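Side-chain contacts in phosphate ABC transporter, periplasmic phosphate-binding protein (Borrelia burgdorferi, PDB 4N13), which binds inorganic phosphate with micromolar affinity as the solute-binding component of an ABC transporter complex that imports phosphate: residues E114-K119 against D125-F130; L31-I36 against V239-D244. One frame throughout, in Å; residues are numbered along the deposited sequence.

In the fold
Interactions 1 and 2 sit on opposite sides of the chain's centre, their own centres about 50 Å apart, and no atoms of the two touch. Along the sequence, interaction 1 falls between the two helices that interaction 2 brings together. Interaction 1 folds the loop after helix 104-111 back onto the start of strand 129-133; it is partly buried, with W118 and I128 on its inner side and charged residues along its exposed side, and hydrogen bonds do much of the holding. Interaction 2 joins helices 23-36 and 237-246, far apart in sequence, through a buried aromatic pair with no hydrogen bond between the segments. Both lie away from the residues that probably bind phosphate, as in related proteins.

Interaction 1: E114-K119 against D125-F130; sequences EIQNWK and DAKINF
A single beta bridge between N117 and K127 joins the loop after helix 104-111 to the lead-in of strand 129-133, and N117 also forms an Asx turn in its own segment. With CG anti to the backbone N (chi1 -173°), the N117 amide lies along the backbone of A126. Its OD1 takes K119 N at 2.9 Å on an in-plane lone pair, closing the turn, and also A126 N at 3.1 Å, from above the carbonyl plane. On the same amide, N117 ND2 gives a bond to D125 OD1, meeting the carboxylate nearly along its C-O axis. Backbone bonds from I128 N to Q116 O and from W118 N to A126 O (2.9 Å) tie the two segments further. On the buried side, I128 CG1 sits 3.5 Å from the centroid of the W118 five-membered ring, over its face, a CH-pi contact; the indole NE1 bonds to H182 O. On the outer side K127, bent at chi2 (83°), lies alongside Q116 and brings NZ to 2.6 Å from Q116 OE1. The N117 amide thus uses both ends, so its rotation is fixed, and the nearby K119 ammonium, 4.3 Å from D125 OD1 at NZ, would probably add a modest electrostatic pull.

Interaction 2: L31-I36 against V239-D244; sequences LRYDKI and VTQFID. Unlike the reference sequence in segment 31-36: D34 (reference Asn).
Y33 and F242 meet as an offset edge-to-face pair, the edge of the F242 ring directed toward the face of the Y33 ring. The planes stand 75° apart and the centroids are separated by 5.7 Å. One corner of the phenylalanine does most of the touching: F242 CD1 comes to 3.7 Å from Y33 CD2, which lies near the plane of the F242 ring, and to 3.9 Å from Y33 CG. The next atom along that edge, F242 CE1, rests 3.9 Å from Y33 CB, so the phenyl group meets the tyrosine near the root of its side chain.

Both rings project from their helices with CG anti to the backbone N (chi1 -178° for Y33). This carries the tyrosine across from helix 23-36 to helix 237-246, where its far end reaches Q241. There the phenol and the glutamine chain cross at about a right angle, and Y33 OH lies 3.3 Å from Q241 CB and 3.7 Å from Q241 CD. The glutamine thus meets the hydroxyl mainly with its aliphatic base, while the polar partner of Y33 OH is N37 ND2, just beyond the end of the segment.

Within the two segments the nearest CA atoms, those of Y33 and F242, are 7.4 Å apart. F242 also packs on L26, M29 and I30 of helix 23-36 and on I16 of strand 12-18, and F245 brings a further ring to Y33. The contact is therefore held by dispersion and by the weak electrostatics of a ring edge meeting a ring face, while the tyrosine's hydroxyl, bonded to N37, gives the far end of the ring a polar partner within its own part of the chain.

Interaction 1: E114-K119 against D125-F130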
loop_
_atom_site.group_PDB
_atom_site.type_symbol
_atom_site.label_atom_id
_atom_site.label_comp_id
_atom_site.label_asym_id
_atom_site.label_seq_id
_atom_site.Cartn_x
_atom_site.Cartn_y
_atom_site.Cartn_z
ATOM N N GLU A 114 -22.400 -5.386 -4.099
ATOM C CA GLU A 114 -23.120 -6.653 -4.245
ATOM C C GLU A 114 -23.595 -7.210 -2.910
ATOM O O GLU A 114 -24.561 -7.972 -2.862
ATOM C CB GLU A 114 -22.257 -7.688 -4.963
ATOM C CG GLU A 114 -22.114 -7.400 -6.435
ATOM C CD GLU A 114 -21.238 -8.411 -7.161
ATOM O OE1 GLU A 114 -21.074 -9.547 -6.662
ATOM O OE2 GLU A 114 -20.732 -8.061 -8.246
ATOM N N ILE A 115 -22.917 -6.839 -1.833
ATOM C CA ILE A 115 -23.349 -7.195 -0.476
ATOM C C ILE A 115 -23.644 -5.906 0.270
ATOM O O ILE A 115 -22.763 -5.076 0.404
ATOM C CB ILE A 115 -22.266 -8.016 0.283
ATOM C CG1 ILE A 115 -22.114 -9.389 -0.353
ATOM C CG2 ILE A 115 -22.618 -8.135 1.751
ATOM C CD1 ILE A 115 -20.979 -10.207 0.247
ATOM N N GLN A 116 -24.879 -5.731 0.728
ATOM C CA GLN A 116 -25.283 -4.491 1.406
ATOM C C GLN A 116 -25.956 -4.682 2.750
ATOM O O GLN A 116 -26.396 -3.708 3.367
ATOM C CB GLN A 116 -26.168 -3.628 0.505
ATOM C CG GLN A 116 -25.413 -3.119 -0.680
ATOM C CD GLN A 116 -26.141 -2.058 -1.447
ATOM O OE1 GLN A 116 -27.012 -1.349 -0.905
ATOM N NE2 GLN A 116 -25.784 -1.917 -2.721
ATOM N N ASN A 117 -26.038 -5.917 3.218
ATOM C CA ASN A 117 -26.571 -6.174 4.543
ATOM C C ASN A 117 -25.684 -7.224 5.180
ATOM O O ASN A 117 -25.322 -8.204 4.538
ATOM C CB ASN A 117 -28.040 -6.623 4.441
ATOM C CG ASN A 117 -28.723 -6.761 5.794
ATOM O OD1 ASN A 117 -28.253 -7.468 6.680
ATOM N ND2 ASN A 117 -29.849 -6.080 5.953
ATOM N N TRP A 118 -25.286 -7.003 6.429
ATOM C CA TRP A 118 -24.375 -7.913 7.104
ATOM C C TRP A 118 -24.938 -9.336 7.151
ATOM O O TRP A 118 -24.161 -10.270 7.204
ATOM C CB TRP A 118 -24.036 -7.407 8.507
ATOM C CG TRP A 118 -23.221 -6.131 8.500
ATOM C CD1 TRP A 118 -23.648 -4.860 8.805
ATOM C CD2 TRP A 118 -21.831 -6.013 8.176
ATOM N NE1 TRP A 118 -22.611 -3.965 8.672
ATOM C CE2 TRP A 118 -21.483 -4.651 8.303
ATOM C CE3 TRP A 118 -20.848 -6.930 7.781
ATOM C CZ2 TRP A 118 -20.201 -4.194 8.053
ATOM C CZ3 TRP A 118 -19.576 -6.462 7.535
ATOM C CH2 TRP A 118 -19.268 -5.107 7.671
ATOM N N LYS A 119 -26.260 -9.496 7.094
ATOM C CA LYS A 119 -26.884 -10.834 7.142
ATOM C C LYS A 119 -26.507 -11.668 5.929
ATOM O O LYS A 119 -26.532 -12.898 6.000
ATOM C CB LYS A 119 -28.417 -10.756 7.256
ATOM C CG LYS A 119 -29.152 -10.508 5.942
ATOM C CD LYS A 119 -30.640 -10.274 6.138
ATOM C CE LYS A 119 -31.345 -9.972 4.843
ATOM N NZ LYS A 119 -32.824 -9.867 5.018
ATOM N N ASP A 125 -28.890 -8.806 10.926
ATOM C CA ASP A 125 -29.754 -8.116 9.989
ATOM C C ASP A 125 -29.586 -6.619 10.185
ATOM O O ASP A 125 -30.236 -5.995 11.044
ATOM C CB ASP A 125 -31.205 -8.519 10.230
ATOM C CG ASP A 125 -32.160 -7.916 9.220
ATOM O OD1 ASP A 125 -31.695 -7.280 8.249
ATOM O OD2 ASP A 125 -33.388 -8.113 9.402
ATOM N N ALA A 126 -28.694 -6.054 9.384
ATOM C CA ALA A 126 -28.358 -4.641 9.470
ATOM C C ALA A 126 -27.748 -4.206 8.157
ATOM O O ALA A 126 -26.827 -4.835 7.661
ATOM C CB ALA A 126 -27.384 -4.395 10.602
ATOM N N LYS A 127 -28.282 -3.133 7.590
ATOM C CA LYS A 127 -27.742 -2.564 6.372
ATOM C C LYS A 127 -26.298 -2.133 6.644
ATOM O O LYS A 127 -25.969 -1.648 7.727
ATOM C CB LYS A 127 -28.592 -1.370 5.948
ATOM C CG LYS A 127 -28.144 -0.662 4.692
ATOM C CD LYS A 127 -28.662 -1.374 3.449
ATOM C CE LYS A 127 -28.287 -0.632 2.179
ATOM N NZ LYS A 127 -28.798 -1.320 0.982
ATOM N N ILE A 128 -25.423 -2.350 5.669
ATOM C CA ILE A 128 -24.023 -1.949 5.786
ATOM C C ILE A 128 -23.887 -0.479 5.398
ATOM O O ILE A 128 -24.270 -0.083 4.293
ATOM C CB ILE A 128 -23.132 -2.785 4.849
ATOM C CG1 ILE A 128 -23.244 -4.268 5.203
ATOM C CG2 ILE A 128 -21.685 -2.302 4.914
ATOM C CD1 ILE A 128 -22.415 -5.192 4.330
ATOM N N ASN A 129 -23.300 0.309 6.290
ATOM C CA ASN A 129 -22.902 1.667 5.977
ATOM C C ASN A 129 -21.427 1.670 5.594
ATOM O O ASN A 129 -20.538 1.586 6.443
ATOM C CB ASN A 129 -23.166 2.580 7.167
ATOM C CG ASN A 129 -24.610 2.910 7.310
ATOM O OD1 ASN A 129 -25.257 3.303 6.337
ATOM N ND2 ASN A 129 -25.146 2.751 8.514
ATOM N N PHE A 130 -21.180 1.716 4.298
ATOM C CA PHE A 130 -19.833 1.713 3.754
ATOM C C PHE A 130 -19.282 3.127 3.736
ATOM O O PHE A 130 -19.874 4.025 3.122
ATOM C CB PHE A 130 -19.872 1.135 2.339
ATOM C CG PHE A 130 -18.609 1.326 1.562
ATOM C CD1 PHE A 130 -17.373 1.057 2.137
ATOM C CD2 PHE A 130 -18.661 1.733 0.233
ATOM C CE1 PHE A 130 -16.204 1.228 1.399
ATOM C CE2 PHE A 130 -17.491 1.880 -0.512
ATOM C CZ PHE A 130 -16.269 1.627 0.072
#

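Interaction 2: L31-I36 against V239-D244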
loop_
_atom_site.group_PDB
_atom_site.type_symbol
_atom_site.label_atom_id
_atom_site.label_comp_id
_atom_site.label_asym_id
_atom_site.label_seq_id
_atom_site.Cartn_x
_atom_site.Cartn_y
_atom_site.Cartn_z
ATOM N N LEU A 31 20.302 11.319 1.677
ATOM C CA LEU A 31 21.130 12.166 2.522
ATOM C C LEU A 31 21.862 11.362 3.589
ATOM O O LEU A 31 23.009 11.661 3.910
ATOM C CB LEU A 31 20.305 13.302 3.122
ATOM C CG LEU A 31 19.961 14.384 2.075
ATOM C CD1 LEU A 31 18.837 15.280 2.526
ATOM C CD2 LEU A 31 21.179 15.216 1.712
ATOM N N ARG A 32 21.241 10.308 4.098
ATOM C CA ARG A 32 21.932 9.480 5.076
ATOM C C ARG A 32 22.985 8.587 4.443
ATOM O O ARG A 32 24.051 8.380 5.035
ATOM C CB ARG A 32 20.918 8.725 5.908
ATOM C CG ARG A 32 20.148 9.740 6.758
ATOM C CD ARG A 32 19.257 9.136 7.777
ATOM N NE ARG A 32 20.013 8.493 8.830
ATOM C CZ ARG A 32 19.443 7.822 9.814
ATOM N NH1 ARG A 32 18.121 7.714 9.847
ATOM N NH2 ARG A 32 20.186 7.261 10.747
ATOM N N TYR A 33 22.731 8.085 3.237
ATOM C CA TYR A 33 23.761 7.296 2.562
ATOM C C TYR A 33 24.985 8.171 2.262
ATOM O O TYR A 33 26.128 7.688 2.294
ATOM C CB TYR A 33 23.221 6.591 1.295
ATOM C CG TYR A 33 24.299 5.737 0.657
ATOM C CD1 TYR A 33 24.828 4.655 1.341
ATOM C CD2 TYR A 33 24.830 6.061 -0.588
ATOM C CE1 TYR A 33 25.867 3.895 0.808
ATOM C CE2 TYR A 33 25.852 5.318 -1.138
ATOM C CZ TYR A 33 26.378 4.240 -0.425
ATOM O OH TYR A 33 27.416 3.520 -0.958
ATOM N N ASP A 34 24.769 9.459 2.011
ATOM C CA ASP A 34 25.866 10.369 1.742
ATOM C C ASP A 34 26.834 10.464 2.928
ATOM O O ASP A 34 28.007 10.759 2.714
ATOM C CB ASP A 34 25.348 11.753 1.342
ATOM C CG ASP A 34 26.469 12.709 1.061
ATOM O OD1 ASP A 34 27.118 12.567 0.003
ATOM O OD2 ASP A 34 26.718 13.585 1.914
ATOM N N LYS A 35 26.359 10.204 4.153
ATOM C CA LYS A 35 27.240 10.179 5.325
ATOM C C LYS A 35 28.211 9.010 5.264
ATOM O O LYS A 35 29.290 9.077 5.846
ATOM C CB LYS A 35 26.426 10.086 6.624
ATOM C CG LYS A 35 25.436 11.208 6.847
ATOM C CD LYS A 35 26.118 12.540 7.019
ATOM C CE LYS A 35 27.000 12.555 8.250
ATOM N NZ LYS A 35 27.488 13.934 8.505
ATOM N N ILE A 36 27.806 7.922 4.603
ATOM C CA ILE A 36 28.636 6.731 4.446
ATOM C C ILE A 36 29.547 6.818 3.222
ATOM O O ILE A 36 30.725 6.481 3.285
ATOM C CB ILE A 36 27.723 5.494 4.322
ATOM C CG1 ILE A 36 26.989 5.276 5.646
ATOM C CG2 ILE A 36 28.527 4.262 3.918
ATOM C CD1 ILE A 36 25.870 4.241 5.598
ATOM N N VAL A 239 25.162 1.417 -7.859
ATOM C CA VAL A 239 23.759 1.031 -7.748
ATOM C C VAL A 239 23.610 -0.074 -6.686
ATOM O O VAL A 239 22.756 0.011 -5.786
ATOM C CB VAL A 239 23.249 0.555 -9.121
ATOM C CG1 VAL A 239 21.924 -0.186 -9.008
ATOM C CG2 VAL A 239 23.168 1.728 -10.060
ATOM N N THR A 240 24.453 -1.100 -6.759
ATOM C CA THR A 240 24.424 -2.153 -5.748
ATOM C C THR A 240 24.610 -1.585 -4.348
ATOM O O THR A 240 23.916 -1.973 -3.413
ATOM C CB THR A 240 25.527 -3.152 -6.053
ATOM O OG1 THR A 240 25.287 -3.664 -7.357
ATOM C CG2 THR A 240 25.557 -4.287 -5.050
ATOM N N GLN A 241 25.533 -0.655 -4.192
ATOM C CA GLN A 241 25.759 -0.050 -2.890
ATOM C C GLN A 241 24.523 0.673 -2.365
ATOM O O GLN A 241 24.171 0.548 -1.206
ATOM C CB GLN A 241 26.895 0.957 -2.972
ATOM C CG GLN A 241 28.287 0.339 -3.139
ATOM C CD GLN A 241 29.350 1.401 -3.363
ATOM O OE1 GLN A 241 29.143 2.349 -4.115
ATOM N NE2 GLN A 241 30.483 1.248 -2.715
ATOM N N PHE A 242 23.885 1.470 -3.197
ATOM C CA PHE A 242 22.732 2.214 -2.711
ATOM C C PHE A 242 21.575 1.273 -2.364
ATOM O O PHE A 242 20.912 1.461 -1.358
ATOM C CB PHE A 242 22.270 3.309 -3.686
ATOM C CG PHE A 242 21.212 4.188 -3.100
ATOM C CD1 PHE A 242 21.544 5.055 -2.076
ATOM C CD2 PHE A 242 19.885 4.116 -3.495
ATOM C CE1 PHE A 242 20.604 5.836 -1.482
ATOM C CE2 PHE A 242 18.930 4.923 -2.904
ATOM C CZ PHE A 242 19.304 5.785 -1.902
ATOM N N ILE A 243 21.325 0.270 -3.198
ATOM C CA ILE A 243 20.278 -0.702 -2.917
ATOM C C ILE A 243 20.561 -1.442 -1.612
ATOM O O ILE A 243 19.649 -1.668 -0.805
ATOM C CB ILE A 243 20.105 -1.668 -4.103
ATOM C CG1 ILE A 243 19.610 -0.871 -5.310
ATOM C CG2 ILE A 243 19.196 -2.828 -3.710
ATOM C CD1 ILE A 243 19.489 -1.664 -6.583
ATOM N N ASP A 244 21.822 -1.789 -1.391
ATOM C CA ASP A 244 22.223 -2.427 -0.141
ATOM C C ASP A 244 21.926 -1.526 1.057
ATOM O O ASP A 244 21.487 -2.000 2.109
ATOM C CB ASP A 244 23.704 -2.772 -0.199
ATOM C CG ASP A 244 24.214 -3.360 1.086
ATOM O OD1 ASP A 244 23.828 -4.496 1.412
ATOM O OD2 ASP A 244 24.993 -2.673 1.775
#